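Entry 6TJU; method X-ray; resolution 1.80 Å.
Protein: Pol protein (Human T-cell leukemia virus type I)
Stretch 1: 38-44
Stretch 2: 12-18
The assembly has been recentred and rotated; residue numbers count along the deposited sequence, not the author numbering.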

ATOM      1  N   ALA A  38       0.941   8.590  -5.320  1.00 49.73           N
ATOM      2  CA  ALA A  38       1.597   7.427  -4.665  1.00 49.14           C
ATOM      3  C   ALA A  38       1.326   7.371  -3.158  1.00 43.96           C
ATOM      4  O   ALA A  38       1.086   8.420  -2.547  1.00 46.41           O
ATOM      5  CB  ALA A  38       3.087   7.426  -4.936  1.00 46.10           C
ATOM      6  N   ALA A  39       1.377   6.163  -2.586  1.00 45.33           N
ATOM      7  CA  ALA A  39       1.339   5.967  -1.121  1.00 40.92           C
ATOM      8  C   ALA A  39       2.603   5.237  -0.683  1.00 46.63           C
ATOM      9  O   ALA A  39       3.149   4.388  -1.463  1.00 46.37           O
ATOM     10  CB  ALA A  39       0.099   5.209  -0.716  1.00 43.43           C
ATOM     11  N   LEU A  40       3.073   5.551   0.521  1.00 45.85           N
ATOM     12  CA  LEU A  40       4.266   4.875   1.091  1.00 47.84           C
ATOM     13  C   LEU A  40       3.797   3.645   1.868  1.00 43.87           C
ATOM     14  O   LEU A  40       3.157   3.782   2.922  1.00 46.41           O
ATOM     15  CB  LEU A  40       5.059   5.841   1.964  1.00 45.96           C
ATOM     16  CG  LEU A  40       6.365   5.287   2.504  1.00 46.94           C
ATOM     17  CD1 LEU A  40       7.341   4.952   1.392  1.00 53.18           C
ATOM     18  CD2 LEU A  40       6.967   6.297   3.444  1.00 50.47           C
ATOM     19  N   ILE A  41       4.108   2.483   1.325  1.00 44.82           N
ATOM     20  CA  ILE A  41       3.601   1.177   1.809  1.00 46.18           C
ATOM     21  C   ILE A  41       4.756   0.392   2.398  1.00 45.66           C
ATOM     22  O   ILE A  41       5.776   0.267   1.754  1.00 46.65           O
ATOM     23  CB  ILE A  41       2.946   0.380   0.674  1.00 48.41           C
ATOM     24  CG1 ILE A  41       1.833   1.153  -0.056  1.00 47.85           C
ATOM     25  CG2 ILE A  41       2.473  -0.936   1.255  1.00 44.00           C
ATOM     26  CD1 ILE A  41       0.761   1.760   0.851  1.00 57.65           C
ATOM     27  N   PRO A  42       4.625  -0.175   3.619  1.00 46.59           N
ATOM     28  CA  PRO A  42       5.590  -1.148   4.113  1.00 44.01           C
ATOM     29  C   PRO A  42       5.574  -2.398   3.231  1.00 49.69           C
ATOM     30  O   PRO A  42       4.529  -2.958   3.081  1.00 48.03           O
ATOM     31  CB  PRO A  42       5.102  -1.496   5.524  1.00 47.30           C
ATOM     32  CG  PRO A  42       4.181  -0.360   5.920  1.00 46.55           C
ATOM     33  CD  PRO A  42       3.607   0.161   4.625  1.00 47.95           C
ATOM     34  N   VAL A  43       6.717  -2.771   2.653  1.00 51.87           N
ATOM     35  CA  VAL A  43       6.850  -3.939   1.736  1.00 52.78           C
ATOM     36  C   VAL A  43       7.772  -5.004   2.352  1.00 59.36           C
ATOM     37  O   VAL A  43       7.842  -6.099   1.792  1.00 65.78           O
ATOM     38  CB  VAL A  43       7.301  -3.503   0.318  1.00 58.53           C
ATOM     39  CG1 VAL A  43       6.367  -2.443  -0.314  1.00 56.89           C
ATOM     40  CG2 VAL A  43       8.765  -3.052   0.268  1.00 56.70           C
ATOM     41  N   SER A  44       8.442  -4.723   3.468  1.00 58.55           N
ATOM     42  CA  SER A  44       9.270  -5.694   4.223  1.00 58.23           C
ATOM     43  C   SER A  44       9.441  -5.181   5.651  1.00 58.55           C
ATOM     44  O   SER A  44       8.925  -4.116   6.017  1.00 58.35           O
ATOM     45  CB  SER A  44      10.616  -5.918   3.545  1.00 59.99           C
ATOM     46  OG  SER A  44      11.376  -4.701   3.519  1.00 62.63           O
TER
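Stretch 2, residues 12-18: WYYFKLP

The contact between residues 12–18 and residues 38–44 is a small, largely apolar packing of two nearly perpendicular strands, made by side-chain contacts, with no hydrogen bond between them. It illustrates a general principle of strand packing: strands too far apart to pair through their backbones can still be joined by the side chains that alternate along one face of each.

Stretch 2 runs as an extended strand from W12 to F15 and continues as a loop through K16, L17 and P18, with K16 and L17 still in extended backbone conformation. Stretch 1 is likewise extended from A38 into P42. The two strand axes approach to 9.1 Å, and their N-to-C directions differ by 80°, with a signed crossing angle of -80°. At that separation the main chains cannot pair as neighbours in one sheet; the space between them is filled by side chains. The CA atoms of I41 and F15 lie 8.1 Å apart, and those of V43 and L17 lie 8.5 Å apart, so the chains remain at a similar distance as stretch 2 leaves its strand.

The alternation of an extended chain selects the residues that meet. In stretch 1, A39, I41 and V43 direct their CA-to-CB bonds toward stretch 2, whereas P42 points away. In stretch 2, Y13 and F15 point toward stretch 1, W12 points away, and the side chain of Y14 is out of reach. One face of each strand is thereby committed to the contact.

I41 and F15 form its centre. CG2 of I41 lies 3.7 Å from CD1 of F15, and the same methyl carbon stands 3.8 Å from the centroid of the F15 ring, only 18° off the ring normal. This places the methyl over the face of the ring, in a CH-pi arrangement that brings its hydrogens close to the aromatic π cloud. I41 also reaches Y13: its CD1 is 4.0 Å from CD2 of the tyrosine ring. With both chi angles in the m well, the two ends of the branched isoleucine meet different aromatic neighbours. A39 extends the packing along Y13, with its CB 3.9 Å from CE2 of that ring. The tyrosine hydroxyl is hydrogen-bonded elsewhere in the structure, and the ring offers apolar surface here.

Farther along, V43 also touches two neighbours, its CG1 lying 4.0 Å from CE2 of F15 and 4.0 Å from CD2 of L17. The CA-to-CB bond of L17 points sideways, but the end of its side chain comes nearer and so completes this contact.

The surface buried, counting both sides, is a modest 259 Å². Y13, F15, A39 and I41 are nevertheless buried in the whole assembly, while V43 and L17 remain partly exposed. The example shows how a few well-placed apolar groups can join crossed chains without any hydrogen bond between them.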

ATOM      1  N   TRP A  12      -5.713   2.384   4.069  1.00 44.28           N
ATOM      2  CA  TRP A  12      -5.235   0.989   3.934  1.00 40.80           C
ATOM      3  C   TRP A  12      -5.399   0.550   2.492  1.00 40.06           C
ATOM      4  O   TRP A  12      -6.455   0.796   1.913  1.00 42.59           O
ATOM      5  CB  TRP A  12      -6.019   0.044   4.846  1.00 39.48           C
ATOM      6  CG  TRP A  12      -5.800   0.335   6.284  1.00 40.82           C
ATOM      7  CD1 TRP A  12      -6.068   1.499   6.943  1.00 45.75           C
ATOM      8  CD2 TRP A  12      -5.188  -0.525   7.235  1.00 39.23           C
ATOM      9  NE1 TRP A  12      -5.703   1.394   8.245  1.00 40.47           N
ATOM     10  CE2 TRP A  12      -5.155   0.169   8.460  1.00 42.48           C
ATOM     11  CE3 TRP A  12      -4.665  -1.802   7.173  1.00 38.78           C
ATOM     12  CZ2 TRP A  12      -4.643  -0.397   9.621  1.00 38.60           C
ATOM     13  CZ3 TRP A  12      -4.204  -2.381   8.320  1.00 34.52           C
ATOM     14  CH2 TRP A  12      -4.171  -1.679   9.520  1.00 35.63           C
ATOM     15  N   TYR A  13      -4.400  -0.160   1.972  1.00 39.72           N
ATOM     16  CA  TYR A  13      -4.383  -0.512   0.555  1.00 38.40           C
ATOM     17  C   TYR A  13      -3.898  -1.927   0.321  1.00 34.75           C
ATOM     18  O   TYR A  13      -2.842  -2.355   0.839  1.00 33.56           O
ATOM     19  CB  TYR A  13      -3.497   0.410  -0.285  1.00 37.78           C
ATOM     20  CG  TYR A  13      -3.813   1.872  -0.246  1.00 42.96           C
ATOM     21  CD1 TYR A  13      -4.658   2.448  -1.182  1.00 44.03           C
ATOM     22  CD2 TYR A  13      -3.146   2.705   0.631  1.00 41.75           C
ATOM     23  CE1 TYR A  13      -4.926   3.801  -1.175  1.00 45.59           C
ATOM     24  CE2 TYR A  13      -3.378   4.052   0.643  1.00 46.12           C
ATOM     25  CZ  TYR A  13      -4.276   4.612  -0.260  1.00 54.44           C
ATOM     26  OH  TYR A  13      -4.479   5.980  -0.248  1.00 54.70           O
ATOM     27  N   TYR A  14      -4.606  -2.609  -0.558  1.00 35.70           N
ATOM     28  CA  TYR A  14      -4.014  -3.695  -1.376  1.00 35.23           C
ATOM     29  C   TYR A  14      -2.984  -3.054  -2.316  1.00 35.22           C
ATOM     30  O   TYR A  14      -3.182  -1.929  -2.778  1.00 38.92           O
ATOM     31  CB  TYR A  14      -5.083  -4.431  -2.182  1.00 38.43           C
ATOM     32  CG  TYR A  14      -6.143  -5.170  -1.395  1.00 38.10           C
ATOM     33  CD1 TYR A  14      -5.921  -6.464  -0.920  1.00 40.37           C
ATOM     34  CD2 TYR A  14      -7.380  -4.585  -1.136  1.00 41.19           C
ATOM     35  CE1 TYR A  14      -6.912  -7.163  -0.259  1.00 41.06           C
ATOM     36  CE2 TYR A  14      -8.375  -5.275  -0.453  1.00 43.14           C
ATOM     37  CZ  TYR A  14      -8.140  -6.569  -0.006  1.00 43.28           C
ATOM     38  OH  TYR A  14      -9.078  -7.276   0.702  1.00 43.31           O
ATOM     39  N   PHE A  15      -1.889  -3.766  -2.585  1.00 35.86           N
ATOM     40  CA  PHE A  15      -0.789  -3.254  -3.414  1.00 39.70           C
ATOM     41  C   PHE A  15      -0.178  -4.380  -4.254  1.00 41.82           C
ATOM     42  O   PHE A  15      -0.195  -5.572  -3.845  1.00 37.41           O
ATOM     43  CB  PHE A  15       0.235  -2.471  -2.559  1.00 37.50           C
ATOM     44  CG  PHE A  15       1.095  -3.305  -1.645  1.00 35.33           C
ATOM     45  CD1 PHE A  15       0.624  -3.657  -0.382  1.00 36.96           C
ATOM     46  CD2 PHE A  15       2.342  -3.763  -2.038  1.00 41.45           C
ATOM     47  CE1 PHE A  15       1.379  -4.448   0.467  1.00 39.06           C
ATOM     48  CE2 PHE A  15       3.082  -4.587  -1.192  1.00 39.96           C
ATOM     49  CZ  PHE A  15       2.605  -4.920   0.054  1.00 38.26           C
ATOM     50  N   LYS A  16       0.340  -3.982  -5.427  1.00 47.53           N
ATOM     51  CA  LYS A  16       1.273  -4.782  -6.254  1.00 51.62           C
ATOM     52  C   LYS A  16       2.591  -4.014  -6.338  1.00 60.57           C
ATOM     53  O   LYS A  16       2.579  -2.783  -6.274  1.00 60.66           O
ATOM     54  CB  LYS A  16       0.634  -5.061  -7.619  1.00 47.19           C
ATOM     55  CG  LYS A  16      -0.436  -6.121  -7.564  1.00 50.01           C
ATOM     56  CD  LYS A  16      -1.048  -6.490  -8.893  1.00 50.48           C
ATOM     57  CE  LYS A  16      -2.040  -7.622  -8.685  1.00 48.82           C
ATOM     58  NZ  LYS A  16      -2.669  -8.075  -9.947  1.00 58.51           N
ATOM     59  N   LEU A  17       3.707  -4.713  -6.437  1.00 64.45           N
ATOM     60  CA  LEU A  17       5.008  -4.012  -6.520  1.00 74.07           C
ATOM     61  C   LEU A  17       5.243  -3.542  -7.939  1.00 79.44           C
ATOM     62  O   LEU A  17       5.146  -4.347  -8.863  1.00 88.77           O
ATOM     63  CB  LEU A  17       6.106  -4.961  -6.087  1.00 78.77           C
ATOM     64  CG  LEU A  17       5.973  -5.359  -4.628  1.00 77.49           C
ATOM     65  CD1 LEU A  17       6.296  -6.839  -4.446  1.00 80.87           C
ATOM     66  CD2 LEU A  17       6.828  -4.452  -3.762  1.00 66.52           C
ATOM     67  N   PRO A  18       5.654  -2.260  -8.108  1.00 99.54           N
ATOM     68  CA  PRO A  18       5.721  -1.618  -9.424  1.00 96.83           C
ATOM     69  C   PRO A  18       6.569  -2.354 -10.466  1.00 94.54           C
ATOM     70  O   PRO A  18       6.376  -2.070 -11.641  1.00 92.93           O
ATOM     71  CB  PRO A  18       6.334  -0.234  -9.148  1.00 91.33           C
ATOM     72  CG  PRO A  18       6.973  -0.377  -7.791  1.00 97.05           C
ATOM     73  CD  PRO A  18       6.106  -1.358  -7.032  1.00 94.97           C
TER